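Local coordinates for IPT/TIG domain-containing protein (PDB 3TC9), which is of unproven function but probably serves as an auxiliary nutrient-binding protein, pairing an immunoglobulin-like IPT/TIG domain with a six-bladed beta-propeller, at residues L178-T183 with I195-Q199; Q226-G230 with F242-N246; V287-Y293 with M331-R335. One frame throughout, in Å; residues are numbered along the deposited sequence.

Contact 1 (L178-T183 with I195-Q199). With EDO (1,2-ethanediol), chain U.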
loop_
_atom_site.group_PDB
_atom_site.type_symbol
_atom_site.label_atom_id
_atom_site.label_comp_id
_atom_site.label_asym_id
_atom_site.label_seq_id
_atom_site.Cartn_x
_atom_site.Cartn_y
_atom_site.Cartn_z
ATOM N N LEU B 178 9.528 -19.034 -34.113
ATOM C CA LEU B 178 10.000 -17.682 -34.446
ATOM C C LEU B 178 11.454 -17.517 -33.996
ATOM O O LEU B 178 11.823 -17.948 -32.898
ATOM C CB LEU B 178 9.106 -16.588 -33.849
ATOM C CG LEU B 178 7.652 -16.553 -34.322
ATOM C CD1 LEU B 178 6.818 -15.628 -33.433
ATOM C CD2 LEU B 178 7.553 -16.134 -35.780
ATOM N N SER B 179 12.270 -16.918 -34.872
ATOM C CA SER B 179 13.722 -16.744 -34.747
ATOM C C SER B 179 14.193 -15.911 -33.556
ATOM O O SER B 179 15.212 -16.280 -32.961
ATOM C CB SER B 179 14.294 -16.131 -36.020
ATOM O OG SER B 179 13.738 -14.854 -36.276
ATOM N N LYS B 180 13.536 -14.754 -33.259
ATOM C CA LYS B 180 13.982 -13.888 -32.158
ATOM C C LYS B 180 12.825 -13.030 -31.594
ATOM O O LYS B 180 12.738 -11.838 -31.885
ATOM C CB LYS B 180 15.151 -13.004 -32.628
ATOM C CG LYS B 180 16.015 -12.430 -31.510
ATOM C CD LYS B 180 17.066 -11.497 -32.112
ATOM C CE LYS B 180 18.023 -10.945 -31.092
ATOM N NZ LYS B 180 18.715 -9.725 -31.592
ATOM N N VAL B 181 11.958 -13.645 -30.761
ATOM C CA VAL B 181 10.819 -12.962 -30.144
ATOM C C VAL B 181 11.301 -12.046 -28.988
ATOM O O VAL B 181 11.913 -12.520 -28.034
ATOM C CB VAL B 181 9.724 -13.922 -29.681
ATOM C CG1 VAL B 181 8.440 -13.151 -29.417
ATOM C CG2 VAL B 181 9.496 -15.020 -30.710
ATOM N N ARG B 182 10.976 -10.747 -29.073
ATOM C CA ARG B 182 11.476 -9.739 -28.151
ATOM C C ARG B 182 10.502 -9.303 -27.073
ATOM O O ARG B 182 10.909 -9.129 -25.928
ATOM C CB ARG B 182 11.922 -8.492 -28.948
ATOM C CG ARG B 182 13.049 -8.739 -29.956
ATOM C CD ARG B 182 14.320 -9.283 -29.307
ATOM N NE ARG B 182 14.823 -8.390 -28.265
ATOM C CZ ARG B 182 15.762 -7.464 -28.458
ATOM N NH1 ARG B 182 16.338 -7.326 -29.647
ATOM N NH2 ARG B 182 16.156 -6.695 -27.456
ATOM N N THR B 183 9.246 -9.042 -27.438
ATOM C CA THR B 183 8.261 -8.528 -26.500
ATOM C C THR B 183 6.903 -9.161 -26.683
ATOM O O THR B 183 6.648 -9.844 -27.675
ATOM C CB THR B 183 8.109 -6.956 -26.623
ATOM O OG1 THR B 183 7.651 -6.572 -27.925
ATOM C CG2 THR B 183 9.364 -6.174 -26.232
ATOM N N ILE B 195 2.928 -10.313 -30.463
ATOM C CA ILE B 195 4.254 -10.927 -30.348
ATOM C C ILE B 195 5.156 -10.260 -31.393
ATOM O O ILE B 195 4.812 -10.231 -32.575
ATOM C CB ILE B 195 4.103 -12.473 -30.529
ATOM C CG1 ILE B 195 3.345 -13.126 -29.346
ATOM C CG2 ILE B 195 5.407 -13.195 -30.827
ATOM C CD1 ILE B 195 3.872 -12.849 -27.937
ATOM N N THR B 196 6.282 -9.696 -30.946
ATOM C CA THR B 196 7.231 -8.967 -31.792
ATOM C C THR B 196 8.479 -9.811 -32.101
ATOM O O THR B 196 9.135 -10.302 -31.171
ATOM C CB THR B 196 7.600 -7.647 -31.126
ATOM O OG1 THR B 196 6.398 -6.903 -30.936
ATOM C CG2 THR B 196 8.559 -6.832 -31.952
ATOM N N ASN B 197 8.809 -9.944 -33.408
ATOM C CA ASN B 197 9.943 -10.717 -33.908
ATOM C C ASN B 197 11.045 -9.809 -34.480
ATOM O O ASN B 197 10.782 -8.936 -35.310
ATOM C CB ASN B 197 9.484 -11.734 -34.965
ATOM C CG ASN B 197 10.407 -12.908 -35.119
ATOM O OD1 ASN B 197 10.859 -13.530 -34.144
ATOM N ND2 ASN B 197 10.693 -13.255 -36.350
ATOM N N ASP B 198 12.282 -10.014 -34.010
ATOM C CA ASP B 198 13.453 -9.239 -34.448
ATOM C C ASP B 198 14.166 -9.993 -35.573
ATOM O O ASP B 198 14.899 -10.949 -35.305
ATOM C CB ASP B 198 14.405 -8.978 -33.245
ATOM C CG ASP B 198 15.499 -7.935 -33.438
ATOM O OD1 ASP B 198 15.781 -7.563 -34.619
ATOM O OD2 ASP B 198 16.112 -7.522 -32.418
ATOM N N GLN B 199 13.929 -9.580 -36.830
ATOM C CA GLN B 199 14.536 -10.238 -37.995
ATOM C C GLN B 199 14.919 -9.198 -39.066
ATOM O O GLN B 199 14.273 -8.156 -39.148
ATOM C CB GLN B 199 13.620 -11.359 -38.533
ATOM C CG GLN B 199 12.192 -10.942 -38.882
ATOM C CD GLN B 199 12.137 -10.303 -40.237
ATOM O OE1 GLN B 199 12.872 -10.682 -41.151
ATOM N NE2 GLN B 199 11.294 -9.297 -40.393
HETATM C C1 EDO U . 14.366 -8.258 -24.887
HETATM O O1 EDO U . 13.084 -8.036 -25.460
HETATM C C2 EDO U . 14.357 -7.565 -23.534
HETATM O O2 EDO U . 14.565 -8.519 -22.489
HETATM O O HOH W 1 5.210 -7.168 -28.615
#

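Contact 2 (Q226-G230 with F242-N246)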
loop_
_atom_site.group_PDB
_atom_site.type_symbol
_atom_site.label_atom_id
_atom_site.label_comp_id
_atom_site.label_asym_id
_atom_site.label_seq_id
_atom_site.Cartn_x
_atom_site.Cartn_y
_atom_site.Cartn_z
ATOM N N GLN B 226 11.792 -4.857 -40.791
ATOM C CA GLN B 226 13.066 -5.398 -40.320
ATOM C C GLN B 226 13.520 -4.763 -38.993
ATOM O O GLN B 226 13.145 -3.634 -38.655
ATOM C CB GLN B 226 14.168 -5.234 -41.383
ATOM C CG GLN B 226 14.447 -3.779 -41.763
ATOM C CD GLN B 226 15.556 -3.628 -42.768
ATOM O OE1 GLN B 226 16.469 -4.470 -42.892
ATOM N NE2 GLN B 226 15.527 -2.509 -43.469
ATOM N N ASN B 227 14.312 -5.546 -38.249
ATOM C CA ASN B 227 15.042 -5.261 -37.016
ATOM C C ASN B 227 14.214 -4.500 -35.955
ATOM O O ASN B 227 14.641 -3.477 -35.403
ATOM C CB ASN B 227 16.352 -4.522 -37.368
ATOM C CG ASN B 227 17.195 -5.285 -38.382
ATOM O OD1 ASN B 227 17.489 -6.479 -38.237
ATOM N ND2 ASN B 227 17.556 -4.629 -39.456
ATOM N N CYS B 228 13.047 -5.051 -35.646
ATOM C CA CYS B 228 12.161 -4.520 -34.629
ATOM C C CYS B 228 12.549 -5.147 -33.290
ATOM O O CYS B 228 12.559 -6.375 -33.169
ATOM C CB CYS B 228 10.711 -4.805 -34.993
ATOM S SG CYS B 228 9.513 -4.086 -33.855
ATOM N N ASN B 229 12.871 -4.311 -32.285
ATOM C CA ASN B 229 13.326 -4.798 -30.974
ATOM C C ASN B 229 12.221 -4.790 -29.919
ATOM O O ASN B 229 12.486 -5.024 -28.744
ATOM C CB ASN B 229 14.522 -3.967 -30.482
ATOM C CG ASN B 229 15.507 -3.629 -31.573
ATOM O OD1 ASN B 229 15.681 -2.473 -31.909
ATOM N ND2 ASN B 229 16.086 -4.630 -32.216
ATOM N N GLY B 230 10.989 -4.563 -30.338
ATOM C CA GLY B 230 9.868 -4.573 -29.419
ATOM C C GLY B 230 8.742 -3.666 -29.830
ATOM O O GLY B 230 8.948 -2.690 -30.556
ATOM N N PHE B 242 6.248 0.830 -32.067
ATOM C CA PHE B 242 7.324 -0.144 -32.272
ATOM C C PHE B 242 8.472 0.562 -32.961
ATOM O O PHE B 242 8.329 1.727 -33.327
ATOM C CB PHE B 242 6.831 -1.379 -33.052
ATOM C CG PHE B 242 6.257 -1.095 -34.415
ATOM C CD1 PHE B 242 4.903 -0.800 -34.571
ATOM C CD2 PHE B 242 7.053 -1.178 -35.553
ATOM C CE1 PHE B 242 4.366 -0.545 -35.842
ATOM C CE2 PHE B 242 6.520 -0.921 -36.815
ATOM C CZ PHE B 242 5.175 -0.615 -36.953
ATOM N N ASN B 243 9.614 -0.110 -33.114
ATOM C CA ASN B 243 10.765 0.544 -33.724
ATOM C C ASN B 243 11.343 -0.258 -34.884
ATOM O O ASN B 243 10.818 -1.302 -35.286
ATOM C CB ASN B 243 11.868 0.789 -32.636
ATOM C CG ASN B 243 12.790 -0.396 -32.364
ATOM O OD1 ASN B 243 12.358 -1.540 -32.376
ATOM N ND2 ASN B 243 14.104 -0.166 -32.221
ATOM N N SER B 244 12.464 0.277 -35.389
ATOM C CA SER B 244 13.378 -0.260 -36.373
ATOM C C SER B 244 14.767 0.158 -35.904
ATOM O O SER B 244 14.982 1.339 -35.606
ATOM C CB SER B 244 13.046 0.239 -37.773
ATOM O OG SER B 244 13.963 -0.311 -38.702
ATOM N N TRP B 245 15.666 -0.826 -35.719
ATOM C CA TRP B 245 17.029 -0.611 -35.219
ATOM C C TRP B 245 17.898 0.243 -36.187
ATOM O O TRP B 245 18.701 1.054 -35.729
ATOM C CB TRP B 245 17.662 -1.985 -34.952
ATOM C CG TRP B 245 19.155 -2.038 -34.815
ATOM C CD1 TRP B 245 19.874 -2.056 -33.655
ATOM C CD2 TRP B 245 20.093 -2.291 -35.871
ATOM N NE1 TRP B 245 21.217 -2.211 -33.932
ATOM C CE2 TRP B 245 21.378 -2.367 -35.282
ATOM C CE3 TRP B 245 19.974 -2.447 -37.267
ATOM C CZ2 TRP B 245 22.538 -2.556 -36.043
ATOM C CZ3 TRP B 245 21.122 -2.659 -38.017
ATOM C CH2 TRP B 245 22.387 -2.697 -37.410
ATOM N N ASN B 246 17.731 0.056 -37.497
ATOM C CA ASN B 246 18.476 0.712 -38.579
ATOM C C ASN B 246 18.708 2.233 -38.367
ATOM O O ASN B 246 19.860 2.669 -38.361
ATOM C CB ASN B 246 17.776 0.447 -39.907
ATOM C CG ASN B 246 17.845 -1.013 -40.324
ATOM O OD1 ASN B 246 17.254 -1.913 -39.700
ATOM N ND2 ASN B 246 18.583 -1.277 -41.381
HETATM O O HOH W 2 10.700 -2.943 -37.652
#

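Contact 3 (V287-Y293 with M331-R335). With EDO (1,2-ethanediol), chain R; EDO (1,2-ethanediol), chain U; EDO (1,2-ethanediol), chain V.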
loop_
_atom_site.group_PDB
_atom_site.type_symbol
_atom_site.label_atom_id
_atom_site.label_comp_id
_atom_site.label_asym_id
_atom_site.label_seq_id
_atom_site.Cartn_x
_atom_site.Cartn_y
_atom_site.Cartn_z
ATOM N N VAL B 287 13.974 2.443 -23.457
ATOM C CA VAL B 287 15.127 1.760 -22.899
ATOM C C VAL B 287 16.027 1.346 -24.023
ATOM O O VAL B 287 15.670 0.420 -24.785
ATOM C CB VAL B 287 14.660 0.564 -22.025
ATOM C CG1 VAL B 287 15.837 -0.253 -21.467
ATOM C CG2 VAL B 287 13.724 1.041 -20.900
ATOM N N VAL B 288 17.214 2.023 -24.115
ATOM C CA VAL B 288 18.185 1.743 -25.185
ATOM C C VAL B 288 19.183 0.667 -24.722
ATOM O O VAL B 288 20.184 0.944 -24.049
ATOM C CB VAL B 288 18.885 2.979 -25.778
ATOM C CG1 VAL B 288 19.507 2.623 -27.126
ATOM C CG2 VAL B 288 17.890 4.122 -25.940
ATOM N N VAL B 289 18.864 -0.571 -25.100
ATOM C CA VAL B 289 19.577 -1.808 -24.766
ATOM C C VAL B 289 21.064 -1.741 -25.177
ATOM O O VAL B 289 21.925 -2.097 -24.365
ATOM C CB VAL B 289 18.875 -3.021 -25.436
ATOM C CG1 VAL B 289 19.516 -4.350 -25.018
ATOM C CG2 VAL B 289 17.385 -3.023 -25.119
ATOM N N ASN B 290 21.373 -1.294 -26.410
ATOM C CA ASN B 290 22.756 -1.326 -26.864
ATOM C C ASN B 290 23.499 0.013 -26.690
ATOM O O ASN B 290 24.642 0.128 -27.157
ATOM C CB ASN B 290 22.812 -1.783 -28.327
ATOM C CG ASN B 290 22.222 -0.800 -29.303
ATOM O OD1 ASN B 290 21.371 0.037 -28.965
ATOM N ND2 ASN B 290 22.689 -0.866 -30.535
ATOM N N GLN B 291 22.887 1.006 -26.000
ATOM C CA GLN B 291 23.507 2.326 -25.805
ATOM C C GLN B 291 23.532 2.753 -24.323
ATOM O O GLN B 291 24.127 3.772 -23.971
ATOM C CB GLN B 291 22.834 3.394 -26.694
ATOM C CG GLN B 291 22.960 3.132 -28.205
ATOM C CD GLN B 291 24.389 3.118 -28.731
ATOM O OE1 GLN B 291 25.304 3.748 -28.191
ATOM N NE2 GLN B 291 24.612 2.412 -29.824
ATOM N N HIS B 292 22.965 1.906 -23.464
ATOM C CA HIS B 292 22.997 1.919 -21.993
ATOM C C HIS B 292 22.463 3.197 -21.357
ATOM O O HIS B 292 23.076 3.750 -20.438
ATOM C CB HIS B 292 24.429 1.625 -21.541
ATOM C CG HIS B 292 25.062 0.612 -22.429
ATOM N ND1 HIS B 292 24.638 -0.704 -22.423
ATOM C CD2 HIS B 292 25.946 0.783 -23.442
ATOM C CE1 HIS B 292 25.327 -1.309 -23.377
ATOM N NE2 HIS B 292 26.120 -0.455 -24.025
ATOM N N TYR B 293 21.269 3.616 -21.796
ATOM C CA TYR B 293 20.617 4.799 -21.247
ATOM C C TYR B 293 19.116 4.705 -21.486
ATOM O O TYR B 293 18.631 3.864 -22.262
ATOM C CB TYR B 293 21.229 6.113 -21.804
ATOM C CG TYR B 293 20.828 6.503 -23.211
ATOM C CD1 TYR B 293 21.168 5.704 -24.302
ATOM C CD2 TYR B 293 20.209 7.720 -23.465
ATOM C CE1 TYR B 293 20.840 6.080 -25.607
ATOM C CE2 TYR B 293 19.880 8.108 -24.763
ATOM C CZ TYR B 293 20.179 7.277 -25.830
ATOM O OH TYR B 293 19.854 7.648 -27.115
HETATM N N MSE B 331 24.591 2.064 -16.675
HETATM C CA MSE B 331 24.066 0.720 -16.798
HETATM C C MSE B 331 24.779 -0.008 -17.939
HETATM O O MSE B 331 25.610 0.567 -18.638
HETATM C CB MSE B 331 22.539 0.745 -16.976
HETATM C CG MSE B 331 22.077 1.337 -18.285
HETATM SE SE MSE B 331 20.370 2.182 -18.016
HETATM C CE MSE B 331 20.888 3.588 -16.579
ATOM N N HIS B 332 24.502 -1.281 -18.069
ATOM C CA HIS B 332 25.110 -2.107 -19.075
ATOM C C HIS B 332 24.097 -3.129 -19.553
ATOM O O HIS B 332 23.857 -4.149 -18.893
ATOM C CB HIS B 332 26.384 -2.762 -18.521
ATOM C CG HIS B 332 27.233 -3.424 -19.562
ATOM N ND1 HIS B 332 28.441 -4.010 -19.235
ATOM C CD2 HIS B 332 27.005 -3.606 -20.886
ATOM C CE1 HIS B 332 28.900 -4.538 -20.358
ATOM N NE2 HIS B 332 28.065 -4.331 -21.373
ATOM N N ALA B 333 23.508 -2.834 -20.728
ATOM C CA ALA B 333 22.486 -3.599 -21.455
ATOM C C ALA B 333 21.167 -3.665 -20.653
ATOM O O ALA B 333 20.789 -4.751 -20.207
ATOM C CB ALA B 333 22.989 -5.011 -21.807
ATOM N N PRO B 334 20.444 -2.544 -20.434
ATOM C CA PRO B 334 19.173 -2.654 -19.700
ATOM C C PRO B 334 18.146 -3.412 -20.544
ATOM O O PRO B 334 18.140 -3.289 -21.777
ATOM C CB PRO B 334 18.768 -1.204 -19.477
ATOM C CG PRO B 334 19.410 -0.439 -20.614
ATOM C CD PRO B 334 20.709 -1.149 -20.866
ATOM N N ARG B 335 17.336 -4.257 -19.898
ATOM C CA ARG B 335 16.359 -5.065 -20.619
ATOM C C ARG B 335 14.947 -4.681 -20.173
ATOM O O ARG B 335 14.663 -3.487 -20.132
ATOM C CB ARG B 335 16.670 -6.564 -20.423
ATOM C CG ARG B 335 17.926 -7.051 -21.180
ATOM C CD ARG B 335 17.784 -6.813 -22.679
ATOM N NE ARG B 335 18.711 -7.612 -23.466
ATOM C CZ ARG B 335 18.435 -8.803 -23.980
ATOM N NH1 ARG B 335 17.243 -9.356 -23.793
ATOM N NH2 ARG B 335 19.350 -9.457 -24.679
HETATM C C1 EDO R . 26.962 -5.679 -24.758
HETATM O O1 EDO R . 26.322 -4.514 -24.244
HETATM C C2 EDO R . 28.416 -5.324 -25.029
HETATM O O2 EDO R . 29.081 -5.093 -23.784
HETATM C C1 EDO U . 14.366 -8.258 -24.887
HETATM O O1 EDO U . 13.084 -8.036 -25.460
HETATM C C2 EDO U . 14.357 -7.565 -23.534
HETATM O O2 EDO U . 14.565 -8.519 -22.489
HETATM C C1 EDO V . 30.467 -3.523 -16.645
HETATM O O1 EDO V . 29.183 -2.896 -16.789
HETATM C C2 EDO V . 31.287 -2.796 -15.583
HETATM O O2 EDO V . 31.934 -1.657 -16.164
HETATM O O HOH W 3 25.255 4.246 -18.859
#

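Contact 1 (L178-T183 with I195-Q199)
Arg-182 lays its aliphatic stem against Asp-198, CG meeting CB at 3.6 Å. The two side chains run side by side and point the same way. The arginine bends at chi2 and chi3, which brings NH1 back to Asp-198 OD2 at 2.8 Å. The guanidinium and carboxylate are nearly coplanar, 20° apart. The salt bridge is short, but its N-H is poorly aimed. Lys-180 reaches the same OD2 with an extended chain, NZ at 3.5 Å. Asn-229 ND2 also bonds this oxygen, and Glu-272 is a second acidic partner of Arg-182. A leucine in place of Arg-182 would probably take the short bridge from Asp-198, leaving it the longer Lys-180 contact and the Asn-229 bond, and cost Glu-272 its ion pair with the arginine.

The strands pair by backbone bonds, including Arg-182 N to Thr-196 O (2.8 Å). Asn-197 OD1 accepts from Lys-180 N at 3.1 Å, the donor tilted 27° from the carbonyl plane. Val-181 CG1 presses tightly on Ile-195 CG2 at 3.3 Å. A water joins Thr-183 OG1 and Thr-196 OG1, which also bond Ala-231 N and Asn-207 OD1 respectively.

This is the beta hairpin 181-186/192-197, the first two strands of a four-stranded propeller blade. Val-181 and Ile-195 pack on Val-155 of the preceding blade, and Leu-178 and Asn-197 touch Tyr-208 of strand 205-211.

Contact 2 (Q226-G230 with F242-N246)
This is a polar loop-to-strand contact in the beta-propeller, built largely from asparagine amides. Segment 226-230 is the connection that leaves strand 219-224, the last of one four-stranded blade, and enters strand 231-233, the first of the next. Segment 242-246 is the end of the second strand of that next blade and the turn that follows.

Asn-243 grips Asn-229 twice. Its OD1 accepts from the backbone N of Asn-229 at 2.8 Å, and the donor lies in the carbonyl plane. Its ND2 gives a nearly straight bond (172°) to Asn-229 OD1. The amide planes of the two residues stand 57° apart, and the pair of bonds fixes which way the Asn-243 amide is turned. Both residues are buried, so the bonds satisfy polar groups away from bulk solvent. Asn-229 ND2 goes on to Asp-198 in the neighbouring blade.

The backbone adds to this. Trp-245 N donates to Asn-227 O at 2.9 Å, and a water donates to both Gln-226 O and Asn-243 O. The Trp-245 side chain sets its CB 3.7 Å from Asn-229 OD1, while its indole extends past the Asn-227 amide.

On the other flank the contact turns less polar. Cys-228 has SG anti to its own N (chi1 -176°), which brings the sulfur to 3.9 Å from Phe-242 CB and obliquely beside the ring. Phe-242 in turn meets the ring of Phe-251 in the next strand. Gly-230 has backbone angles that would press a side chain against the preceding carbonyl.

At the far end of segment 242-246, Asn-227 ND2 donates to Asn-246 OD1 at 2.7 Å, with the two amides nearly coplanar.

Contact 3 (V287-Y293 with M331-R335)
His-292 carries CG anti to its carbonyl carbon (chi1 -38°), and its ring presents ND1 to the backbone of 331-335. There Ala-333 N donates to ND1 at 2.9 Å, close to the ring plane. On the other segment His-332 has CG anti to the backbone N (chi1 -169°), and this extended torsion carries its ring out toward His-292. The ring points an edge at the His-292 face in an offset edge-to-face pair, with planes at 88° and centroids 5.3 Å apart.

Pro-334 packs on the strand before the turn. Val-287 CG1 meets Pro-334 CB at 3.7 Å, the two side chains sliding past each other. Val-289 CG2 lies 3.4 Å from Pro-334 O. The Ala-333 CA-H points straight at Val-289 O, 3.3 Å from CA. Selenomethionine Met-331 lays CG against His-292 O, and a water links that oxygen to Met-331 N.

The contact joins the blade holding strand 283-288 to the next, which holds strand 334-341. Ethanediols, probably from the crystallisation liquor, bond His-332 and Arg-335. Because ND1 of His-292 is an acceptor here, a neutral ring would carry its proton on NE2.

All lie in the propeller. Contact 1 pairs two strands within one blade, contact 2 sets a connection between two blades against a strand of the second, and contact 3 sets a turn within one blade against the loop and strand start of the next. Contact 3 is most buried, its bonding sparse, with valine, proline and histidine packing. Contacts 1 and 2 are partly buried and more polar, through charges and amides respectively. They touch at Gln-199 O and Asn-227 N, 2.8 Å apart, a probable hydrogen bond from the loop after strand 192-197 to that connection. Contact 3 meets contact 2 loosely, at Trp-245 and Asn-290. Contacts 1 and 3 share an ethanediol, at Arg-182 and Arg-335, without touching.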